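Local structure of nucleoporin NUP116 (Candida glabrata, 3NF5) at residues P20-D23 against T24-T27; Y31-Q34 against K35-N38; S58-P61 against L62-C66; V71-M75 against S76-Y80. The protein probably acts as a structural constituent of the nuclear pore complex, and the piece crystallised is its C-terminal, pore-targeting domain. One frame throughout, in Å; residues are numbered along the deposited sequence.

Overall arrangement
Contacts 1, 2 and 3 form one neighbourhood at the surface. The centres of contacts 1 and 2 lie about 11 Å apart, as do those of contacts 1 and 3; those of contacts 2 and 3 are about 13 Å apart. L25 CD2 meets V36 CG1 at 3.6 Å, and L62 CD1 reaches A26 N at 3.6 Å, so helix 22-27 is touched by the other two. A glycerol bonds to contact 2 and places its O1 3.5 Å from P20 CG of contact 1. Contact 4, the hairpin of strands 70-73 and 76-79, sits nearer the middle of the chain, its centre about 17 Å from that of contact 3; I60 CD1 and Y80 OH touch at 4.0 Å.

Contact 1. Residues P20-D23 against T24-T27; sequences PSLD and TLAT
With chi1 at 73°, S21 folds its OG back between its own N and carbonyl carbon, while T24, at -65°, keeps OG1 next to its backbone N; the two side chains thus face each other across the first turn of helix 22-27. S21 is the N-cap. Its OG accepts T24 N at 3.0 Å with an N-H...O angle of 161°, occupying an amide that has no preceding turn to pair with. A reciprocal bond from S21 N to the T24 side chain would complete a capping box; here a water stands in, accepting from S21 N at 2.9 Å and bonding T24 OG1 at 3.1 Å. Behind the cap the helix takes up its regular pattern, L25 N to S21 O and A26 N to L22 O. Just ahead of it, P20 follows a cis peptide bond and lays its CB against T24 CG2 at 3.9 Å. L25 turns inward, and its CD1 packs on P20 O while the residue also meets V36 and L57. Further along, T24 O accepts T27 N at 3.0 Å. T27 OG1 also donates to T24 O, at 2.5 Å, unusually short and so doubtful in its exact length.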
ATOM      1  N   PRO A  20     -10.036  10.198  -0.543  1.00 20.05           N
ATOM      2  CA  PRO A  20     -11.059  10.667  -1.483  1.00 20.62           C
ATOM      3  C   PRO A  20     -10.797  10.301  -2.966  1.00 20.82           C
ATOM      4  O   PRO A  20      -9.647  10.048  -3.388  1.00 19.23           O
ATOM      5  CB  PRO A  20     -11.133  12.206  -1.234  1.00 20.49           C
ATOM      6  CG  PRO A  20     -10.427  12.424   0.117  1.00 21.70           C
ATOM      7  CD  PRO A  20      -9.460  11.275   0.290  1.00 20.41           C
ATOM      8  N   SER A  21     -11.892  10.242  -3.736  1.00 20.36           N
ATOM      9  CA  SER A  21     -11.821  10.028  -5.156  1.00 21.07           C
ATOM     10  C   SER A  21     -10.910  11.008  -5.868  1.00 21.37           C
ATOM     11  O   SER A  21     -10.739  12.140  -5.442  1.00 20.51           O
ATOM     12  CB  SER A  21     -13.221  10.080  -5.797  1.00 21.43           C
ATOM     13  OG  SER A  21     -13.724  11.409  -5.846  1.00 23.59           O
ATOM     14  N   LEU A  22     -10.327  10.571  -6.979  1.00 21.89           N
ATOM     15  CA  LEU A  22      -9.577  11.495  -7.841  1.00 24.31           C
ATOM     16  C   LEU A  22     -10.367  12.762  -8.253  1.00 24.22           C
ATOM     17  O   LEU A  22      -9.796  13.840  -8.370  1.00 22.03           O
ATOM     18  CB  LEU A  22      -9.053  10.784  -9.109  1.00 24.95           C
ATOM     19  CG  LEU A  22      -7.890   9.794  -8.919  1.00 26.44           C
ATOM     20  CD1 LEU A  22      -7.233   9.490 -10.300  1.00 29.05           C
ATOM     21  CD2 LEU A  22      -6.844  10.303  -7.999  1.00 26.18           C
ATOM     22  N   ASP A  23     -11.654  12.600  -8.512  1.00 25.42           N
ATOM     23  CA  ASP A  23     -12.527  13.728  -8.865  1.00 27.38           C
ATOM     24  C   ASP A  23     -12.654  14.707  -7.677  1.00 26.75           C
ATOM     25  O   ASP A  23     -12.577  15.928  -7.862  1.00 26.50           O
ATOM     26  CB  ASP A  23     -13.907  13.221  -9.303  1.00 28.63           C
ATOM     27  CG  ASP A  23     -14.790  14.345  -9.919  1.00 37.05           C
ATOM     28  OD1 ASP A  23     -14.353  14.996 -10.925  1.00 45.47           O
ATOM     29  OD2 ASP A  23     -15.914  14.593  -9.386  1.00 44.77           O
ATOM     30  N   THR A  24     -12.822  14.191  -6.465  1.00 25.46           N
ATOM     31  CA  THR A  24     -12.852  15.065  -5.289  1.00 24.77           C
ATOM     32  C   THR A  24     -11.545  15.841  -5.082  1.00 24.10           C
ATOM     33  O   THR A  24     -11.583  17.076  -4.905  1.00 23.98           O
ATOM     34  CB  THR A  24     -13.160  14.281  -4.027  1.00 25.13           C
ATOM     35  OG1 THR A  24     -14.474  13.763  -4.159  1.00 24.91           O
ATOM     36  CG2 THR A  24     -13.078  15.163  -2.812  1.00 25.14           C
ATOM     37  N   LEU A  25     -10.414  15.127  -5.196  1.00 22.19           N
ATOM     38  CA  LEU A  25      -9.078  15.693  -4.976  1.00 21.94           C
ATOM     39  C   LEU A  25      -8.723  16.758  -6.034  1.00 22.16           C
ATOM     40  O   LEU A  25      -8.106  17.774  -5.724  1.00 22.13           O
ATOM     41  CB  LEU A  25      -8.029  14.589  -4.950  1.00 21.38           C
ATOM     42  CG  LEU A  25      -8.023  13.531  -3.812  1.00 20.81           C
ATOM     43  CD1 LEU A  25      -7.062  12.423  -4.207  1.00 17.52           C
ATOM     44  CD2 LEU A  25      -7.546  14.114  -2.487  1.00 20.39           C
ATOM     45  N   ALA A  26      -9.180  16.541  -7.263  1.00 23.39           N
ATOM     46  CA  ALA A  26      -9.008  17.515  -8.360  1.00 23.61           C
ATOM     47  C   ALA A  26      -9.743  18.798  -8.078  1.00 23.94           C
ATOM     48  O   ALA A  26      -9.317  19.806  -8.556  1.00 25.18           O
ATOM     49  CB  ALA A  26      -9.499  16.905  -9.777  1.00 23.44           C
ATOM     50  N   THR A  27     -10.835  18.775  -7.317  1.00 24.81           N
ATOM     51  CA  THR A  27     -11.602  19.995  -7.061  1.00 25.14           C
ATOM     52  C   THR A  27     -11.067  20.847  -5.935  1.00 24.29           C
ATOM     53  O   THR A  27     -11.488  22.007  -5.789  1.00 24.68           O
ATOM     54  CB  THR A  27     -13.050  19.682  -6.703  1.00 25.90           C
ATOM     55  OG1 THR A  27     -13.115  19.023  -5.406  1.00 30.71           O
ATOM     56  CG2 THR A  27     -13.655  18.818  -7.794  1.00 29.07           C
TER
HETATM   57  O   HOH W   1     -14.370  11.141  -2.493  1.00 32.98           O

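Contact 2. Residues Y31-Q34 against K35-N38. With GOL (glycerol), chain C.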
ATOM      1  N   TYR A  31      -5.037  25.486  -0.947  1.00 23.25           N
ATOM      2  CA  TYR A  31      -4.907  25.329   0.506  1.00 23.06           C
ATOM      3  C   TYR A  31      -5.328  23.918   0.921  1.00 21.15           C
ATOM      4  O   TYR A  31      -4.592  23.278   1.653  1.00 21.46           O
ATOM      5  CB  TYR A  31      -5.752  26.382   1.261  1.00 24.03           C
ATOM      6  CG  TYR A  31      -5.949  26.148   2.758  1.00 29.32           C
ATOM      7  CD1 TYR A  31      -4.928  26.376   3.672  1.00 34.85           C
ATOM      8  CD2 TYR A  31      -7.185  25.759   3.260  1.00 35.16           C
ATOM      9  CE1 TYR A  31      -5.135  26.164   5.060  1.00 36.19           C
ATOM     10  CE2 TYR A  31      -7.393  25.542   4.630  1.00 36.90           C
ATOM     11  CZ  TYR A  31      -6.374  25.738   5.517  1.00 38.63           C
ATOM     12  OH  TYR A  31      -6.617  25.529   6.880  1.00 42.92           O
ATOM     13  N   GLU A  32      -6.479  23.442   0.436  1.00 18.20           N
ATOM     14  CA  GLU A  32      -6.982  22.151   0.861  1.00 19.36           C
ATOM     15  C   GLU A  32      -6.163  20.952   0.341  1.00 18.47           C
ATOM     16  O   GLU A  32      -6.038  19.935   1.065  1.00 18.03           O
ATOM     17  CB  GLU A  32      -8.470  21.969   0.529  1.00 18.79           C
ATOM     18  CG  GLU A  32      -9.377  22.966   1.325  1.00 23.49           C
ATOM     19  CD  GLU A  32      -9.442  22.706   2.853  1.00 32.18           C
ATOM     20  OE1 GLU A  32      -9.091  21.556   3.314  1.00 34.22           O
ATOM     21  OE2 GLU A  32      -9.898  23.663   3.583  1.00 33.20           O
ATOM     22  N   ILE A  33      -5.644  21.051  -0.898  1.00 18.77           N
ATOM     23  CA  ILE A  33      -4.827  19.968  -1.492  1.00 18.07           C
ATOM     24  C   ILE A  33      -3.484  19.782  -0.747  1.00 18.66           C
ATOM     25  O   ILE A  33      -2.874  18.721  -0.880  1.00 18.48           O
ATOM     26  CB  ILE A  33      -4.622  20.172  -3.016  1.00 19.35           C
ATOM     27  CG1 ILE A  33      -4.156  18.882  -3.715  1.00 20.93           C
ATOM     28  CG2 ILE A  33      -3.616  21.282  -3.305  1.00 18.42           C
ATOM     29  CD1 ILE A  33      -5.250  17.780  -3.901  1.00 19.70           C
ATOM     30  N   GLN A  34      -3.051  20.795   0.039  1.00 17.93           N
ATOM     31  CA  GLN A  34      -1.882  20.738   0.890  1.00 20.51           C
ATOM     32  C   GLN A  34      -2.142  19.972   2.185  1.00 20.37           C
ATOM     33  O   GLN A  34      -1.220  19.740   2.899  1.00 19.71           O
ATOM     34  CB  GLN A  34      -1.319  22.158   1.236  1.00 21.10           C
ATOM     35  CG  GLN A  34      -0.612  22.759   0.123  1.00 23.43           C
ATOM     36  CD  GLN A  34      -0.370  24.304   0.170  1.00 27.56           C
ATOM     37  OE1 GLN A  34       0.224  24.821  -0.756  1.00 31.88           O
ATOM     38  NE2 GLN A  34      -0.885  25.013   1.158  1.00 23.31           N
ATOM     39  N   LYS A  35      -3.382  19.592   2.474  1.00 20.92           N
ATOM     40  CA  LYS A  35      -3.714  18.977   3.775  1.00 21.67           C
ATOM     41  C   LYS A  35      -4.886  17.964   3.644  1.00 20.12           C
ATOM     42  O   LYS A  35      -5.873  17.989   4.368  1.00 20.09           O
ATOM     43  CB  LYS A  35      -3.949  20.037   4.853  1.00 22.79           C
ATOM     44  CG  LYS A  35      -5.050  21.084   4.528  1.00 26.84           C
ATOM     45  CD  LYS A  35      -5.523  21.800   5.812  1.00 32.70           C
ATOM     46  CE  LYS A  35      -6.984  21.419   6.172  1.00 36.73           C
ATOM     47  NZ  LYS A  35      -7.237  19.926   6.110  1.00 36.62           N
ATOM     48  N   VAL A  36      -4.729  17.028   2.716  1.00 17.31           N
ATOM     49  CA  VAL A  36      -5.752  16.065   2.482  1.00 17.12           C
ATOM     50  C   VAL A  36      -5.746  15.072   3.655  1.00 17.63           C
ATOM     51  O   VAL A  36      -4.727  14.483   3.967  1.00 17.56           O
ATOM     52  CB  VAL A  36      -5.551  15.331   1.140  1.00 17.69           C
ATOM     53  CG1 VAL A  36      -6.606  14.198   1.036  1.00 14.95           C
ATOM     54  CG2 VAL A  36      -5.634  16.397   0.010  1.00 15.76           C
ATOM     55  N   GLU A  37      -6.869  14.963   4.341  1.00 16.35           N
ATOM     56  CA  GLU A  37      -7.025  13.989   5.421  1.00 17.79           C
ATOM     57  C   GLU A  37      -7.587  12.626   5.022  1.00 15.64           C
ATOM     58  O   GLU A  37      -8.272  12.486   4.018  1.00 17.21           O
ATOM     59  CB  GLU A  37      -7.918  14.594   6.526  1.00 18.94           C
ATOM     60  N   ASN A  38      -7.262  11.635   5.825  1.00 16.91           N
ATOM     61  CA  ASN A  38      -7.707  10.245   5.653  1.00 17.34           C
ATOM     62  C   ASN A  38      -7.517   9.744   4.220  1.00 18.20           C
ATOM     63  O   ASN A  38      -8.425   9.054   3.697  1.00 18.72           O
ATOM     64  CB  ASN A  38      -9.185  10.061   6.057  1.00 19.82           C
ATOM     65  CG  ASN A  38      -9.414  10.423   7.523  1.00 21.54           C
ATOM     66  OD1 ASN A  38      -8.472  10.467   8.305  1.00 26.11           O
ATOM     67  ND2 ASN A  38     -10.648  10.695   7.882  1.00 29.60           N
TER
HETATM   68  C1  GOL C   1     -10.812  16.777   2.065  1.00 41.57           C
HETATM   69  O1  GOL C   1     -10.893  15.737   1.072  1.00 41.99           O
HETATM   70  C2  GOL C   1      -9.393  17.155   2.552  1.00 37.09           C
HETATM   71  O2  GOL C   1      -9.106  16.566   3.771  1.00 32.74           O
HETATM   72  C3  GOL C   1      -9.232  18.670   2.849  1.00 38.15           C
HETATM   73  O3  GOL C   1      -8.050  19.257   2.349  1.00 27.99           O
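Where the short, weakly bonded helix 30-33 gives way to the loop leading to strand 40-43, K35 folds back over Y31 and E32. The turn is closed by K35 N, which donates to E32 O at 3.0 Å from well above the carbonyl plane, 60° out of it. K35 CG sits between its backbone N and carbonyl carbon (chi1 57°), and further bends at chi3 and chi4 carry the chain across the tyrosine: K35 CD lies 4.0 Å from Y31 OH, oblique to the ring. The ammonium then comes toward the glutamate, but K35 NZ and E32 OE1 stay 3.7 Å apart, a long salt bridge. I33 and V36 lie side by side at the inner edge, CD1 to CG2 4.2 Å, where their backbones also bond to L57 and V55. A glycerol, probably from the crystallisation liquor, spans the turn. Its O2 firmly accepts E37 N at 2.8 Å in a nearly straight bond of 176°; its O3 end, crowded against E32, is doubtful in detail. The stretched K35-E32 pair therefore probably contributes only modestly, while the E37 N-H is taken up by the glycerol hydroxyl.

Contact 3. Residues S58-P61 against L62-C66; sequences SDIP and LGSIC
I60 and I65 cross at about a right angle, CG2 of the first meeting CG1 of the second at 4.0 Å. The methyl gets there because I60 holds CG2 anti to its backbone N, with CG1 (chi1 -63°) turned the other way toward Y80. The same methyl lies 4.1 Å from S64 OG, so it touches an apolar neighbour and a hydroxyl at once. S64 points its side chain back at the preceding segment and puts OG between its own N and carbonyl carbon (chi1 75°). From there S64 OG donates to P61 O at 2.8 Å, lying in the carbonyl plane. S64 N reaches P61 O too, also at 2.8 Å, but from 40° above the plane. Two donors of one residue thus grip a single carbonyl from different directions, which fixes the rotation of the serine. P61 to S64 form a type I beta turn, and a second turn follows at once, I65 N bonding L62 O at 3.1 Å; together they wind the chain into helix 65-69 after the loop that leaves strand 47-51. L62 leans away from this turn onto helix 22-27, where it touches L22, L25 and A26. I65 packs on I18 of strand 16-19 and V41 of strand 40-43, neighbours in the large antiparallel sheet. Beside the serine, the P61 ring brings CD to 4.0 Å from S64 OG.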
ATOM      1  N   SER A  58       0.107  18.791  -3.495  1.00 21.94           N
ATOM      2  CA  SER A  58       0.233  19.885  -4.458  1.00 23.03           C
ATOM      3  C   SER A  58       1.139  19.401  -5.543  1.00 23.13           C
ATOM      4  O   SER A  58       2.143  18.807  -5.218  1.00 23.06           O
ATOM      5  CB  SER A  58       0.950  21.139  -3.899  1.00 23.22           C
ATOM      6  OG  SER A  58       0.606  21.481  -2.594  1.00 28.08           O
ATOM      7  N   ASP A  59       0.781  19.665  -6.793  1.00 24.91           N
ATOM      8  CA  ASP A  59       1.645  19.436  -7.956  1.00 25.74           C
ATOM      9  C   ASP A  59       1.790  17.973  -8.388  1.00 27.44           C
ATOM     10  O   ASP A  59       2.176  17.706  -9.538  1.00 29.04           O
ATOM     11  CB  ASP A  59       3.047  20.020  -7.706  1.00 27.02           C
ATOM     12  N   ILE A  60       1.422  17.038  -7.523  1.00 26.69           N
ATOM     13  CA  ILE A  60       1.394  15.627  -7.867  1.00 26.25           C
ATOM     14  C   ILE A  60       0.286  15.347  -8.869  1.00 26.80           C
ATOM     15  O   ILE A  60      -0.877  15.647  -8.581  1.00 27.27           O
ATOM     16  CB  ILE A  60       1.125  14.798  -6.645  1.00 26.38           C
ATOM     17  CG1 ILE A  60       2.265  14.994  -5.643  1.00 27.78           C
ATOM     18  CG2 ILE A  60       0.978  13.318  -7.031  1.00 24.79           C
ATOM     19  CD1 ILE A  60       2.215  13.988  -4.476  1.00 26.51           C
ATOM     20  N   PRO A  61       0.626  14.796 -10.058  1.00 26.62           N
ATOM     21  CA  PRO A  61      -0.448  14.454 -11.002  1.00 27.20           C
ATOM     22  C   PRO A  61      -1.292  13.332 -10.436  1.00 27.26           C
ATOM     23  O   PRO A  61      -0.796  12.232 -10.201  1.00 27.46           O
ATOM     24  CB  PRO A  61       0.285  13.991 -12.259  1.00 27.16           C
ATOM     25  CG  PRO A  61       1.662  14.543 -12.138  1.00 25.06           C
ATOM     26  CD  PRO A  61       1.950  14.636 -10.662  1.00 27.27           C
ATOM     27  N   LEU A  62      -2.547  13.623 -10.203  1.00 28.10           N
ATOM     28  CA  LEU A  62      -3.369  12.716  -9.437  1.00 28.63           C
ATOM     29  C   LEU A  62      -3.380  11.262 -10.012  1.00 28.12           C
ATOM     30  O   LEU A  62      -3.343  10.299  -9.264  1.00 27.68           O
ATOM     31  CB  LEU A  62      -4.754  13.284  -9.328  1.00 28.75           C
ATOM     32  CG  LEU A  62      -4.832  14.583  -8.551  1.00 30.46           C
ATOM     33  CD1 LEU A  62      -6.191  15.181  -8.716  1.00 34.26           C
ATOM     34  CD2 LEU A  62      -4.479  14.393  -7.079  1.00 29.43           C
ATOM     35  N   GLY A  63      -3.402  11.124 -11.335  1.00 26.93           N
ATOM     36  CA  GLY A  63      -3.414   9.811 -11.958  1.00 25.93           C
ATOM     37  C   GLY A  63      -2.133   8.995 -11.767  1.00 25.11           C
ATOM     38  O   GLY A  63      -2.101   7.796 -12.098  1.00 25.98           O
ATOM     39  N   SER A  64      -1.069   9.619 -11.266  1.00 23.23           N
ATOM     40  CA  SER A  64       0.146   8.878 -10.942  1.00 22.84           C
ATOM     41  C   SER A  64       0.171   8.250  -9.569  1.00 21.66           C
ATOM     42  O   SER A  64       1.091   7.500  -9.295  1.00 20.53           O
ATOM     43  CB  SER A  64       1.390   9.723 -11.109  1.00 24.12           C
ATOM     44  OG  SER A  64       1.535  10.655 -10.049  1.00 26.34           O
ATOM     45  N   ILE A  65      -0.812   8.539  -8.694  1.00 20.01           N
ATOM     46  CA  ILE A  65      -0.731   8.039  -7.354  1.00 19.99           C
ATOM     47  C   ILE A  65      -0.948   6.515  -7.312  1.00 19.72           C
ATOM     48  O   ILE A  65      -0.049   5.762  -6.872  1.00 19.54           O
ATOM     49  CB  ILE A  65      -1.718   8.745  -6.386  1.00 19.06           C
ATOM     50  CG1 ILE A  65      -1.454  10.247  -6.323  1.00 19.85           C
ATOM     51  CG2 ILE A  65      -1.607   8.097  -4.985  1.00 21.45           C
ATOM     52  CD1 ILE A  65      -2.490  10.999  -5.520  1.00 17.93           C
ATOM     53  N   CYS A  66      -2.106   6.052  -7.773  1.00 21.08           N
ATOM     54  CA  CYS A  66      -2.339   4.593  -7.866  1.00 21.38           C
ATOM     55  C   CYS A  66      -1.507   3.934  -8.963  1.00 21.90           C
ATOM     56  O   CYS A  66      -1.562   4.352 -10.137  1.00 21.32           O
ATOM     57  CB  CYS A  66      -3.795   4.303  -8.199  1.00 22.64           C
ATOM     58  SG  CYS A  66      -4.983   4.862  -6.999  1.00 22.99           S
TER

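Contact 4. Residues V71-M75 against S76-Y80; sequences VFQPM and SVLLY
Four backbone hydrogen bonds tie V71 and Q73 to L78 and S76. V71 N donates to L78 O and L78 N returns the bond to V71 O, each at 3.0 Å; Q73 N to S76 O is shorter, 2.9 Å. The fourth, S76 N to Q73 O at 3.2 Å, is bent, its N-H...O angle only 136°, with the donor well above the carbonyl plane. Between these two hydrogen-bonded pairs lies the non-hydrogen-bonded pair F72 and V77, where F72 CA makes a CA-H...O contact with S76 O.

Apolar packing occurs on both faces of the ribbon. F72 and V77 lie side by side and point the same way, ring atom CE1 against V77 CG1 at 3.7 Å; V77 goes on to I99 and C101 of strand 97-101, and F72 touches Y46. On the other face V71 and L78 cross obliquely, CB to CB 4.0 Å.

The Q73 amide makes contacts of its own, because Q73 (chi1 -65°) runs out extended over that face. L78 CD1 lies over the amide face, 3.3 Å from Q73 OE1, and S76 OG is 3.6 Å from Q73 OE1.

P74 and M75, a selenomethionine, fill the corner: the proline has type II angles and M75 a positive phi. Strands 70-73 and 76-79 run nearly antiparallel, 162° between the directions of strand segments 71-73 and 76-79, and make a tight two-residue beta hairpin.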
ATOM      1  N   VAL A  71       2.339   1.236  -5.205  1.00 16.18           N
ATOM      2  CA  VAL A  71       2.211  -0.083  -5.895  1.00 17.16           C
ATOM      3  C   VAL A  71       2.151  -1.198  -4.835  1.00 14.82           C
ATOM      4  O   VAL A  71       2.935  -1.235  -3.909  1.00 14.44           O
ATOM      5  CB  VAL A  71       3.396  -0.314  -6.908  1.00 17.75           C
ATOM      6  CG1 VAL A  71       3.419  -1.772  -7.475  1.00 20.42           C
ATOM      7  CG2 VAL A  71       3.363   0.690  -8.078  1.00 17.70           C
ATOM      8  N   PHE A  72       1.155  -2.048  -4.931  1.00 16.89           N
ATOM      9  CA  PHE A  72       1.036  -3.269  -4.105  1.00 16.07           C
ATOM     10  C   PHE A  72       1.066  -4.448  -5.069  1.00 19.69           C
ATOM     11  O   PHE A  72       0.358  -4.439  -6.056  1.00 20.63           O
ATOM     12  CB  PHE A  72      -0.289  -3.250  -3.370  1.00 18.02           C
ATOM     13  CG  PHE A  72      -0.366  -2.201  -2.328  1.00 17.11           C
ATOM     14  CD1 PHE A  72       0.226  -2.408  -1.096  1.00 19.86           C
ATOM     15  CD2 PHE A  72      -0.971  -0.965  -2.608  1.00 21.20           C
ATOM     16  CE1 PHE A  72       0.160  -1.421  -0.135  1.00 19.33           C
ATOM     17  CE2 PHE A  72      -1.033   0.009  -1.636  1.00 17.21           C
ATOM     18  CZ  PHE A  72      -0.466  -0.206  -0.448  1.00 14.37           C
ATOM     19  N   GLN A  73       1.977  -5.384  -4.835  1.00 22.65           N
ATOM     20  CA  GLN A  73       2.137  -6.634  -5.578  1.00 22.80           C
ATOM     21  C   GLN A  73       2.034  -7.769  -4.569  1.00 22.70           C
ATOM     22  O   GLN A  73       1.951  -7.505  -3.374  1.00 21.00           O
ATOM     23  CB  GLN A  73       3.551  -6.656  -6.144  1.00 25.70           C
ATOM     24  CG  GLN A  73       3.877  -5.611  -7.175  1.00 28.14           C
ATOM     25  CD  GLN A  73       5.224  -5.931  -7.802  1.00 36.94           C
ATOM     26  OE1 GLN A  73       6.283  -5.831  -7.154  1.00 39.44           O
ATOM     27  NE2 GLN A  73       5.185  -6.398  -9.041  1.00 40.81           N
ATOM     28  N   PRO A  74       2.118  -9.026  -5.025  1.00 22.89           N
ATOM     29  CA  PRO A  74       2.209 -10.127  -4.054  1.00 21.76           C
ATOM     30  C   PRO A  74       3.313  -9.978  -3.029  1.00 21.65           C
ATOM     31  O   PRO A  74       4.504  -9.950  -3.391  1.00 21.03           O
ATOM     32  CB  PRO A  74       2.468 -11.377  -4.962  1.00 23.44           C
ATOM     33  CG  PRO A  74       1.881 -10.996  -6.317  1.00 22.69           C
ATOM     34  CD  PRO A  74       2.142  -9.511  -6.444  1.00 23.18           C
HETATM   35  N   MSE A  75       2.930  -9.881  -1.731  1.00 21.33           N
HETATM   36  CA  MSE A  75       3.878  -9.727  -0.607  1.00 21.29           C
HETATM   37  C   MSE A  75       4.913  -8.622  -0.822  1.00 20.43           C
HETATM   38  O   MSE A  75       6.103  -8.765  -0.493  1.00 20.86           O
HETATM   39  CB  MSE A  75       4.549 -11.051  -0.284  1.00 22.32           C
HETATM   40  CG  MSE A  75       3.567 -12.110  -0.144  1.00 24.56           C
HETATM   41 SE   MSE A  75       4.331 -13.732   0.692  1.00 26.44          SE
HETATM   42  CE  MSE A  75       3.041 -14.837  -0.030  1.00 25.23           C
ATOM     43  N   SER A  76       4.441  -7.504  -1.384  1.00 17.80           N
ATOM     44  CA  SER A  76       5.339  -6.448  -1.799  1.00 18.21           C
ATOM     45  C   SER A  76       4.614  -5.075  -1.798  1.00 17.75           C
ATOM     46  O   SER A  76       3.558  -4.940  -2.449  1.00 17.49           O
ATOM     47  CB  SER A  76       5.943  -6.798  -3.179  1.00 19.18           C
ATOM     48  OG  SER A  76       6.897  -5.801  -3.582  1.00 21.12           O
ATOM     49  N   VAL A  77       5.190  -4.112  -1.047  1.00 17.73           N
ATOM     50  CA  VAL A  77       4.839  -2.675  -1.117  1.00 17.96           C
ATOM     51  C   VAL A  77       5.988  -1.837  -1.675  1.00 18.72           C
ATOM     52  O   VAL A  77       7.082  -1.816  -1.098  1.00 19.18           O
ATOM     53  CB  VAL A  77       4.513  -2.136   0.291  1.00 19.12           C
ATOM     54  CG1 VAL A  77       3.742  -0.760   0.189  1.00 18.72           C
ATOM     55  CG2 VAL A  77       3.773  -3.127   1.039  1.00 14.49           C
ATOM     56  N   LEU A  78       5.740  -1.160  -2.800  1.00 19.32           N
ATOM     57  CA  LEU A  78       6.719  -0.340  -3.500  1.00 19.56           C
ATOM     58  C   LEU A  78       6.203   1.095  -3.532  1.00 20.42           C
ATOM     59  O   LEU A  78       5.189   1.388  -4.174  1.00 19.03           O
ATOM     60  CB  LEU A  78       6.848  -0.834  -4.916  1.00 20.10           C
ATOM     61  CG  LEU A  78       7.214  -2.338  -5.106  1.00 22.05           C
ATOM     62  CD1 LEU A  78       7.238  -2.726  -6.611  1.00 21.06           C
ATOM     63  CD2 LEU A  78       8.516  -2.802  -4.342  1.00 21.49           C
ATOM     64  N   LEU A  79       6.876   1.977  -2.819  1.00 20.47           N
ATOM     65  CA  LEU A  79       6.463   3.379  -2.761  1.00 21.06           C
ATOM     66  C   LEU A  79       7.501   4.237  -3.518  1.00 21.48           C
ATOM     67  O   LEU A  79       8.701   4.115  -3.262  1.00 20.67           O
ATOM     68  CB  LEU A  79       6.371   3.787  -1.309  1.00 20.98           C
ATOM     69  CG  LEU A  79       5.450   2.953  -0.427  1.00 20.98           C
ATOM     70  CD1 LEU A  79       5.578   3.374   1.060  1.00 20.09           C
ATOM     71  CD2 LEU A  79       3.948   2.964  -0.938  1.00 20.54           C
ATOM     72  N   TYR A  80       7.031   5.116  -4.413  1.00 22.56           N
ATOM     73  CA  TYR A  80       7.908   5.947  -5.239  1.00 23.42           C
ATOM     74  C   TYR A  80       9.004   5.139  -5.934  1.00 25.31           C
ATOM     75  O   TYR A  80      10.111   5.604  -6.089  1.00 25.39           O
ATOM     76  CB  TYR A  80       8.543   7.046  -4.395  1.00 23.44           C
ATOM     77  CG  TYR A  80       7.661   8.251  -4.265  1.00 22.33           C
ATOM     78  CD1 TYR A  80       6.459   8.189  -3.582  1.00 22.82           C
ATOM     79  CD2 TYR A  80       8.044   9.449  -4.797  1.00 22.00           C
ATOM     80  CE1 TYR A  80       5.664   9.263  -3.479  1.00 18.82           C
ATOM     81  CE2 TYR A  80       7.251  10.551  -4.662  1.00 22.68           C
ATOM     82  CZ  TYR A  80       6.075  10.450  -3.996  1.00 21.28           C
ATOM     83  OH  TYR A  80       5.325  11.555  -3.911  1.00 22.86           O
TER